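Local coordinates for viral structural protein 4 (Bombyx mori cytoplasmic polyhedrosis virus, PDB 6TZ0) that binds GTP and partners the viral RNA-dependent RNA polymerase, probably serving as its NTPase cofactor during transcription of the double-stranded genome, at residues K355-T360 and L507-D512; S361-Y366 and F548-S553; D512-M517 and V526-R531. All coordinates share one frame; numbering follows the deposited sequence.

Interaction 1 of 3, residues K355-T360 and L507-D512; sequences KGAGKT and LRTIND
L507 opens the contact by resting its CD2 methyl on CB of K359, 3.8 Å away, where the GTP-binding P-loop passes into helix 359-374. The loop, a Walker A motif, links strand 347-353 to that helix, and L507 ends the neighbouring parallel strand of the sheet, with backbone hydrogen bonds to Y352. In L507 the first torsion sets CG anti to the backbone N (chi1 177°), while the long K359 chain leads away from the 507-512 segment; only its base belongs to this contact. A second, looser touch joins the same CD2 to CB of A357 at 4.4 Å. Further along, T509 makes a hydrogen bond. Its OG1 donates to A357 O over 2.8 Å, in the carbonyl plane and on a lone pair, with a C=O...donor angle of 121°. This bond ties the bend of the P-loop, between G356 and G358 of the GTP site, to the segment that leaves the C-terminal end of strand 504-507. T509 also rests on L294 of helix 290-296. Last, N511 comes up to the loop, its CB standing 3.8 Å from the carbonyl oxygen of G356.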
loop_
_atom_site.group_PDB
_atom_site.type_symbol
_atom_site.label_atom_id
_atom_site.label_comp_id
_atom_site.label_asym_id
_atom_site.label_seq_id
_atom_site.Cartn_x
_atom_site.Cartn_y
_atom_site.Cartn_z
ATOM N N LYS B 355 -35.426 -11.500 -7.227
ATOM C CA LYS B 355 -36.169 -12.445 -8.045
ATOM C C LYS B 355 -37.651 -12.128 -7.922
ATOM O O LYS B 355 -38.289 -12.461 -6.922
ATOM C CB LYS B 355 -35.848 -13.859 -7.584
ATOM C CG LYS B 355 -36.410 -14.942 -8.441
ATOM C CD LYS B 355 -35.900 -16.280 -7.993
ATOM C CE LYS B 355 -36.530 -17.366 -8.809
ATOM N NZ LYS B 355 -36.152 -17.222 -10.237
ATOM N N GLY B 356 -38.203 -11.463 -8.930
ATOM C CA GLY B 356 -39.595 -11.071 -8.894
ATOM C C GLY B 356 -39.803 -9.616 -9.239
ATOM O O GLY B 356 -40.925 -9.111 -9.176
ATOM N N ALA B 357 -38.726 -8.936 -9.628
ATOM C CA ALA B 357 -38.757 -7.502 -9.870
ATOM C C ALA B 357 -39.204 -7.136 -11.276
ATOM O O ALA B 357 -39.481 -5.961 -11.528
ATOM C CB ALA B 357 -37.378 -6.903 -9.602
ATOM N N GLY B 358 -39.293 -8.098 -12.187
ATOM C CA GLY B 358 -39.654 -7.800 -13.557
ATOM C C GLY B 358 -38.522 -7.116 -14.289
ATOM O O GLY B 358 -38.737 -6.139 -15.008
ATOM N N LYS B 359 -37.307 -7.626 -14.112
ATOM C CA LYS B 359 -36.118 -6.966 -14.627
ATOM C C LYS B 359 -35.792 -7.332 -16.067
ATOM O O LYS B 359 -35.140 -6.538 -16.756
ATOM C CB LYS B 359 -34.905 -7.251 -13.728
ATOM C CG LYS B 359 -34.329 -8.667 -13.731
ATOM C CD LYS B 359 -35.046 -9.606 -12.771
ATOM C CE LYS B 359 -34.246 -10.870 -12.534
ATOM N NZ LYS B 359 -34.996 -11.838 -11.695
ATOM N N THR B 360 -36.244 -8.492 -16.552
ATOM C CA THR B 360 -36.004 -8.840 -17.948
ATOM C C THR B 360 -36.842 -7.978 -18.878
ATOM O O THR B 360 -36.370 -7.575 -19.950
ATOM C CB THR B 360 -36.304 -10.316 -18.189
ATOM O OG1 THR B 360 -37.681 -10.574 -17.898
ATOM C CG2 THR B 360 -35.438 -11.182 -17.310
ATOM N N LEU B 507 -30.735 -3.131 -9.263
ATOM C CA LEU B 507 -31.993 -2.611 -9.773
ATOM C C LEU B 507 -33.109 -2.790 -8.754
ATOM O O LEU B 507 -33.253 -3.856 -8.153
ATOM C CB LEU B 507 -32.337 -3.317 -11.088
ATOM C CG LEU B 507 -33.612 -3.083 -11.895
ATOM C CD1 LEU B 507 -33.334 -3.185 -13.353
ATOM C CD2 LEU B 507 -34.572 -4.182 -11.561
ATOM N N ARG B 508 -33.901 -1.736 -8.567
ATOM C CA ARG B 508 -35.134 -1.797 -7.799
ATOM C C ARG B 508 -36.283 -1.349 -8.685
ATOM O O ARG B 508 -36.124 -0.437 -9.497
ATOM C CB ARG B 508 -35.085 -0.908 -6.557
ATOM C CG ARG B 508 -34.000 -1.221 -5.562
ATOM C CD ARG B 508 -34.216 -2.529 -4.847
ATOM N NE ARG B 508 -33.178 -2.756 -3.847
ATOM C CZ ARG B 508 -33.309 -2.471 -2.560
ATOM N NH1 ARG B 508 -34.450 -1.983 -2.112
ATOM N NH2 ARG B 508 -32.312 -2.697 -1.720
ATOM N N THR B 509 -37.439 -1.990 -8.538
ATOM C CA THR B 509 -38.634 -1.639 -9.295
ATOM C C THR B 509 -39.804 -1.407 -8.349
ATOM O O THR B 509 -39.661 -1.431 -7.126
ATOM C CB THR B 509 -39.010 -2.726 -10.307
ATOM O OG1 THR B 509 -39.187 -3.973 -9.628
ATOM C CG2 THR B 509 -37.959 -2.865 -11.372
ATOM N N ILE B 510 -40.975 -1.175 -8.935
ATOM C CA ILE B 510 -42.206 -1.078 -8.167
ATOM C C ILE B 510 -42.842 -2.459 -8.040
ATOM O O ILE B 510 -43.939 -2.722 -8.544
ATOM C CB ILE B 510 -43.158 -0.076 -8.847
ATOM C CG1 ILE B 510 -43.226 -0.332 -10.356
ATOM C CG2 ILE B 510 -42.678 1.333 -8.637
ATOM C CD1 ILE B 510 -44.522 0.040 -10.923
ATOM N N ASN B 511 -42.238 -3.323 -7.249
ATOM C CA ASN B 511 -42.732 -4.690 -7.174
ATOM C C ASN B 511 -42.439 -5.234 -5.796
ATOM O O ASN B 511 -41.282 -5.276 -5.374
ATOM C CB ASN B 511 -42.113 -5.590 -8.246
ATOM C CG ASN B 511 -42.719 -5.375 -9.616
ATOM O OD1 ASN B 511 -42.046 -4.944 -10.545
ATOM N ND2 ASN B 511 -44.002 -5.673 -9.743
ATOM N N ASP B 512 -43.487 -5.638 -5.100
ATOM C CA ASP B 512 -43.321 -6.412 -3.886
ATOM C C ASP B 512 -42.984 -7.816 -4.362
ATOM O O ASP B 512 -43.857 -8.545 -4.837
ATOM C CB ASP B 512 -44.585 -6.354 -3.040
ATOM C CG ASP B 512 -44.331 -6.701 -1.600
ATOM O OD1 ASP B 512 -43.676 -5.891 -0.924
ATOM O OD2 ASP B 512 -44.796 -7.749 -1.126
#

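Interaction 2 of 3, residues S361-Y366 and F548-S553; sequences SFLSTY and FEMLES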
loop_
_atom_site.group_PDB
_atom_site.type_symbol
_atom_site.label_atom_id
_atom_site.label_comp_id
_atom_site.label_asym_id
_atom_site.label_seq_id
_atom_site.Cartn_x
_atom_site.Cartn_y
_atom_site.Cartn_z
ATOM N N SER B 361 -38.072 -7.665 -18.467
ATOM C CA SER B 361 -38.958 -6.842 -19.280
ATOM C C SER B 361 -38.426 -5.421 -19.431
ATOM O O SER B 361 -38.594 -4.800 -20.486
ATOM C CB SER B 361 -40.354 -6.826 -18.664
ATOM O OG SER B 361 -41.223 -5.992 -19.404
ATOM N N PHE B 362 -37.779 -4.889 -18.397
ATOM C CA PHE B 362 -37.155 -3.584 -18.563
ATOM C C PHE B 362 -35.855 -3.673 -19.344
ATOM O O PHE B 362 -35.606 -2.838 -20.220
ATOM C CB PHE B 362 -36.897 -2.912 -17.217
ATOM C CG PHE B 362 -36.098 -1.647 -17.338
ATOM C CD1 PHE B 362 -36.650 -0.517 -17.901
ATOM C CD2 PHE B 362 -34.785 -1.596 -16.904
ATOM C CE1 PHE B 362 -35.912 0.633 -18.032
ATOM C CE2 PHE B 362 -34.046 -0.447 -17.033
ATOM C CZ PHE B 362 -34.610 0.666 -17.596
ATOM N N LEU B 363 -35.004 -4.652 -19.030
ATOM C CA LEU B 363 -33.679 -4.670 -19.635
ATOM C C LEU B 363 -33.701 -5.065 -21.108
ATOM O O LEU B 363 -32.763 -4.713 -21.830
ATOM C CB LEU B 363 -32.755 -5.580 -18.834
ATOM C CG LEU B 363 -32.315 -4.983 -17.500
ATOM C CD1 LEU B 363 -31.597 -5.994 -16.648
ATOM C CD2 LEU B 363 -31.416 -3.798 -17.758
ATOM N N SER B 364 -34.769 -5.708 -21.584
ATOM C CA SER B 364 -34.926 -5.909 -23.022
ATOM C C SER B 364 -35.130 -4.581 -23.749
ATOM O O SER B 364 -34.484 -4.310 -24.770
ATOM C CB SER B 364 -36.094 -6.852 -23.286
ATOM O OG SER B 364 -37.314 -6.253 -22.899
ATOM N N THR B 365 -36.012 -3.731 -23.221
ATOM C CA THR B 365 -36.236 -2.411 -23.803
ATOM C C THR B 365 -35.004 -1.527 -23.652
ATOM O O THR B 365 -34.689 -0.733 -24.546
ATOM C CB THR B 365 -37.457 -1.772 -23.139
ATOM O OG1 THR B 365 -38.580 -2.647 -23.282
ATOM C CG2 THR B 365 -37.807 -0.438 -23.772
ATOM N N TYR B 366 -34.287 -1.673 -22.536
ATOM C CA TYR B 366 -33.037 -0.947 -22.338
ATOM C C TYR B 366 -31.996 -1.338 -23.380
ATOM O O TYR B 366 -31.299 -0.474 -23.926
ATOM C CB TYR B 366 -32.505 -1.208 -20.928
ATOM C CG TYR B 366 -31.211 -0.497 -20.599
ATOM C CD1 TYR B 366 -31.201 0.839 -20.235
ATOM C CD2 TYR B 366 -30.000 -1.168 -20.646
ATOM C CE1 TYR B 366 -30.020 1.481 -19.932
ATOM C CE2 TYR B 366 -28.819 -0.529 -20.359
ATOM C CZ TYR B 366 -28.832 0.794 -20.007
ATOM O OH TYR B 366 -27.650 1.427 -19.711
ATOM N N PHE B 548 -36.056 4.537 -14.512
ATOM C CA PHE B 548 -36.075 5.841 -15.172
ATOM C C PHE B 548 -34.693 6.474 -15.157
ATOM O O PHE B 548 -34.363 7.259 -16.048
ATOM C CB PHE B 548 -37.116 6.770 -14.528
ATOM C CG PHE B 548 -36.693 7.367 -13.212
ATOM C CD1 PHE B 548 -36.796 6.645 -12.041
ATOM C CD2 PHE B 548 -36.251 8.681 -13.143
ATOM C CE1 PHE B 548 -36.413 7.200 -10.843
ATOM C CE2 PHE B 548 -35.870 9.238 -11.944
ATOM C CZ PHE B 548 -35.956 8.502 -10.796
ATOM N N GLU B 549 -33.861 6.097 -14.186
ATOM C CA GLU B 549 -32.474 6.543 -14.164
ATOM C C GLU B 549 -31.665 5.904 -15.288
ATOM O O GLU B 549 -30.833 6.569 -15.915
ATOM C CB GLU B 549 -31.868 6.232 -12.801
ATOM C CG GLU B 549 -32.516 7.024 -11.688
ATOM C CD GLU B 549 -31.989 6.673 -10.315
ATOM O OE1 GLU B 549 -31.280 5.659 -10.179
ATOM O OE2 GLU B 549 -32.266 7.431 -9.366
ATOM N N MET B 550 -31.907 4.622 -15.570
ATOM C CA MET B 550 -31.244 3.969 -16.694
ATOM C C MET B 550 -31.724 4.491 -18.037
ATOM O O MET B 550 -30.976 4.431 -19.015
ATOM C CB MET B 550 -31.424 2.455 -16.629
ATOM C CG MET B 550 -30.371 1.772 -15.799
ATOM S SD MET B 550 -30.510 -0.009 -15.637
ATOM C CE MET B 550 -31.697 -0.048 -14.311
ATOM N N LEU B 551 -32.953 4.993 -18.121
ATOM C CA LEU B 551 -33.349 5.624 -19.376
ATOM C C LEU B 551 -32.779 7.035 -19.500
ATOM O O LEU B 551 -32.379 7.461 -20.597
ATOM C CB LEU B 551 -34.869 5.639 -19.499
ATOM C CG LEU B 551 -35.496 4.252 -19.592
ATOM C CD1 LEU B 551 -37.007 4.334 -19.647
ATOM C CD2 LEU B 551 -34.947 3.501 -20.791
ATOM N N GLU B 552 -32.724 7.763 -18.383
ATOM C CA GLU B 552 -32.179 9.113 -18.380
ATOM C C GLU B 552 -30.688 9.108 -18.679
ATOM O O GLU B 552 -30.171 10.072 -19.253
ATOM C CB GLU B 552 -32.464 9.762 -17.025
ATOM C CG GLU B 552 -32.122 11.234 -16.918
ATOM C CD GLU B 552 -33.018 12.107 -17.776
ATOM O OE1 GLU B 552 -34.173 11.707 -18.032
ATOM O OE2 GLU B 552 -32.567 13.193 -18.197
ATOM N N SER B 553 -30.001 8.022 -18.321
ATOM C CA SER B 553 -28.594 7.864 -18.665
ATOM C C SER B 553 -28.378 7.820 -20.173
ATOM O O SER B 553 -27.426 8.421 -20.682
ATOM C CB SER B 553 -28.049 6.594 -18.021
ATOM O OG SER B 553 -26.717 6.365 -18.423
#
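M550 carries most of this contact, inserting its side chain between F362, L363 and Y366 of the helix that follows the P-loop. The contact joins helix 359-374 to the last helix, 547-556, which follows strand 543-545 of the parallel sheet. The two helical segments run almost perfectly parallel, with 4° between their directions and axes 11.1 Å apart, and large side chains span the gap. The M550 chain bends at its last torsion (chi3 -83°), which brings CE to 3.6 Å from CE2 of F362. The sulfur takes part in two Met-aromatic contacts. It lies at the edge of the F362 ring, 5.2 Å from the centroid, and 4.7 Å from the centroid of the Y366 ring. Nearer the backbone, CB of M550 meets CE1 of Y366 at 3.7 Å, and the M550 carbonyl oxygen sits at that ring's edge, in its plane. L332 of helix 326-340 covers M550 as well, so this part of the interface is buried and closely fitted. Buried E549 pairs elsewhere, in a salt bridge with R377 of the polymerase chain.

Packing is thinner around L551, which is partly exposed: its CG reaches CE1 at the F362 edge at 4.0 Å. On the partly exposed side, S364 OG bonds S361 O within its own helix and E552 forms a salt bridge with R556. No hydrogen bond or salt bridge crosses between the two segments, which implies that they are held mainly by apolar and sulfur-aromatic attraction.

Interaction 3 of 3, residues D512-M517 and V526-R531; sequences DTTQAM and VQLFLR
T513, T514 and M517 pack against Q527, L528 and R531 in a mostly buried, near-antiparallel helix contact beside the GTP-binding loop. The axes approach to 9.4 Å at 162°. At one end R531 NE donates to T513 OG1 over 2.9 Å; the N-H...O angle is 137° and the oxygen is tilted out of the guanidinium plane, so the bond is bent. The same hydroxyl bonds E354, while R531 also makes a cation-pi contact with Y535. T514 CB lies over one face of the guanidinium, 4.2 Å from its plane and nearer the rim than the centre, and OG1 of T514 meets CD1 of L528 at 3.5 Å. Helices 513-518 and 524-537 form an alpha-alpha hairpin, and its short connection holds R520, Q521 and R522, residues seen to bind GTP in this protein. D512 is the N-cap of the first helix, its carbonyl oxygen accepting from the backbone N of both Q515 and A516. Toward the turn the contact is mainly side-chain packing: CD1 of L528 reaches CB of M517 at 4.1 Å. M517 bends at chi2 (-54°), which places SD against CB of Q527, 3.6 Å away, and CE lies 3.7 Å from OE1 of Q527.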
loop_
_atom_site.group_PDB
_atom_site.type_symbol
_atom_site.label_atom_id
_atom_site.label_comp_id
_atom_site.label_asym_id
_atom_site.label_seq_id
_atom_site.Cartn_x
_atom_site.Cartn_y
_atom_site.Cartn_z
ATOM N N ASP B 512 -43.487 -5.638 -5.100
ATOM C CA ASP B 512 -43.321 -6.412 -3.886
ATOM C C ASP B 512 -42.984 -7.816 -4.362
ATOM O O ASP B 512 -43.857 -8.545 -4.837
ATOM C CB ASP B 512 -44.585 -6.354 -3.040
ATOM C CG ASP B 512 -44.331 -6.701 -1.600
ATOM O OD1 ASP B 512 -43.676 -5.891 -0.924
ATOM O OD2 ASP B 512 -44.796 -7.749 -1.126
ATOM N N THR B 513 -41.697 -8.168 -4.281
ATOM C CA THR B 513 -41.194 -9.389 -4.900
ATOM C C THR B 513 -41.765 -10.633 -4.236
ATOM O O THR B 513 -42.089 -11.615 -4.913
ATOM C CB THR B 513 -39.672 -9.405 -4.840
ATOM O OG1 THR B 513 -39.249 -9.283 -3.478
ATOM C CG2 THR B 513 -39.097 -8.264 -5.648
ATOM N N THR B 514 -41.942 -10.586 -2.919
ATOM C CA THR B 514 -42.561 -11.689 -2.204
ATOM C C THR B 514 -44.062 -11.777 -2.439
ATOM O O THR B 514 -44.659 -12.804 -2.107
ATOM C CB THR B 514 -42.265 -11.567 -0.709
ATOM O OG1 THR B 514 -42.799 -12.700 -0.020
ATOM C CG2 THR B 514 -42.872 -10.312 -0.150
ATOM N N GLN B 515 -44.682 -10.741 -2.997
ATOM C CA GLN B 515 -46.091 -10.778 -3.367
ATOM C C GLN B 515 -46.277 -11.162 -4.822
ATOM O O GLN B 515 -47.267 -11.806 -5.172
ATOM C CB GLN B 515 -46.738 -9.418 -3.104
ATOM C CG GLN B 515 -48.241 -9.374 -3.209
ATOM C CD GLN B 515 -48.913 -10.168 -2.115
ATOM O OE1 GLN B 515 -48.456 -10.173 -0.975
ATOM N NE2 GLN B 515 -50.012 -10.831 -2.450
ATOM N N ALA B 516 -45.326 -10.775 -5.671
ATOM C CA ALA B 516 -45.304 -11.262 -7.041
ATOM C C ALA B 516 -45.017 -12.752 -7.096
ATOM O O ALA B 516 -45.530 -13.446 -7.979
ATOM C CB ALA B 516 -44.260 -10.499 -7.851
ATOM N N MET B 517 -44.212 -13.267 -6.165
ATOM C CA MET B 517 -43.924 -14.695 -6.187
ATOM C C MET B 517 -45.066 -15.541 -5.646
ATOM O O MET B 517 -45.254 -16.672 -6.105
ATOM C CB MET B 517 -42.639 -15.000 -5.423
ATOM C CG MET B 517 -41.407 -14.575 -6.187
ATOM S SD MET B 517 -41.507 -15.359 -7.798
ATOM C CE MET B 517 -40.088 -14.699 -8.623
ATOM N N VAL B 526 -41.292 -22.998 -4.928
ATOM C CA VAL B 526 -39.885 -22.989 -5.299
ATOM C C VAL B 526 -39.444 -21.578 -5.645
ATOM O O VAL B 526 -38.332 -21.158 -5.310
ATOM C CB VAL B 526 -39.667 -23.960 -6.470
ATOM C CG1 VAL B 526 -38.200 -24.041 -6.855
ATOM C CG2 VAL B 526 -40.227 -25.321 -6.131
ATOM N N GLN B 527 -40.331 -20.812 -6.278
ATOM C CA GLN B 527 -40.026 -19.437 -6.650
ATOM C C GLN B 527 -39.879 -18.545 -5.426
ATOM O O GLN B 527 -38.946 -17.738 -5.350
ATOM C CB GLN B 527 -41.118 -18.914 -7.575
ATOM C CG GLN B 527 -41.154 -19.599 -8.913
ATOM C CD GLN B 527 -39.948 -19.274 -9.749
ATOM O OE1 GLN B 527 -39.523 -18.127 -9.814
ATOM N NE2 GLN B 527 -39.374 -20.287 -10.378
ATOM N N LEU B 528 -40.771 -18.699 -4.445
ATOM C CA LEU B 528 -40.665 -17.923 -3.213
ATOM C C LEU B 528 -39.447 -18.340 -2.394
ATOM O O LEU B 528 -38.774 -17.490 -1.791
ATOM C CB LEU B 528 -41.944 -18.079 -2.402
ATOM C CG LEU B 528 -42.056 -17.256 -1.125
ATOM C CD1 LEU B 528 -41.998 -15.779 -1.441
ATOM C CD2 LEU B 528 -43.345 -17.594 -0.438
ATOM N N PHE B 529 -39.132 -19.638 -2.394
ATOM C CA PHE B 529 -37.960 -20.139 -1.685
ATOM C C PHE B 529 -36.670 -19.609 -2.298
ATOM O O PHE B 529 -35.753 -19.196 -1.575
ATOM C CB PHE B 529 -37.989 -21.666 -1.687
ATOM C CG PHE B 529 -36.837 -22.300 -0.975
ATOM C CD1 PHE B 529 -36.734 -22.221 0.400
ATOM C CD2 PHE B 529 -35.877 -23.006 -1.676
ATOM C CE1 PHE B 529 -35.680 -22.805 1.059
ATOM C CE2 PHE B 529 -34.820 -23.595 -1.018
ATOM C CZ PHE B 529 -34.724 -23.495 0.348
ATOM N N LEU B 530 -36.596 -19.576 -3.631
ATOM C CA LEU B 530 -35.413 -19.040 -4.288
ATOM C C LEU B 530 -35.311 -17.533 -4.138
ATOM O O LEU B 530 -34.196 -17.014 -4.041
ATOM C CB LEU B 530 -35.404 -19.419 -5.763
ATOM C CG LEU B 530 -35.107 -20.890 -5.999
ATOM C CD1 LEU B 530 -35.200 -21.231 -7.464
ATOM C CD2 LEU B 530 -33.737 -21.204 -5.462
ATOM N N ARG B 531 -36.448 -16.824 -4.115
ATOM C CA ARG B 531 -36.439 -15.397 -3.812
ATOM C C ARG B 531 -35.827 -15.133 -2.445
ATOM O O ARG B 531 -34.994 -14.233 -2.294
ATOM C CB ARG B 531 -37.861 -14.823 -3.892
ATOM C CG ARG B 531 -37.957 -13.302 -3.682
ATOM C CD ARG B 531 -38.327 -12.909 -2.252
ATOM N NE ARG B 531 -38.164 -11.484 -2.008
ATOM C CZ ARG B 531 -38.027 -10.955 -0.799
ATOM N NH1 ARG B 531 -38.009 -11.739 0.267
ATOM N NH2 ARG B 531 -37.876 -9.648 -0.657
#

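Overall arrangement
The three contacts follow a path from the C-terminal helix, through the P-loop, to the helical hairpin. Interaction 1 is in the middle, its centre 13 Å from that of interaction 2 and 11 Å from that of interaction 3; the outer two are 23 Å apart and do not touch. Interactions 1 and 2 share helix 359-374, and L507 CD1 packs on M550 CE at 3.7 Å. Interactions 1 and 3 share D512 and meet where K355 and G356 touch M517. Along the chain, the segments of 1 and 2 alternate, and both segments of 3 fall between 512 and 548. Distant parts of the sequence thus converge around the GTP-binding loop.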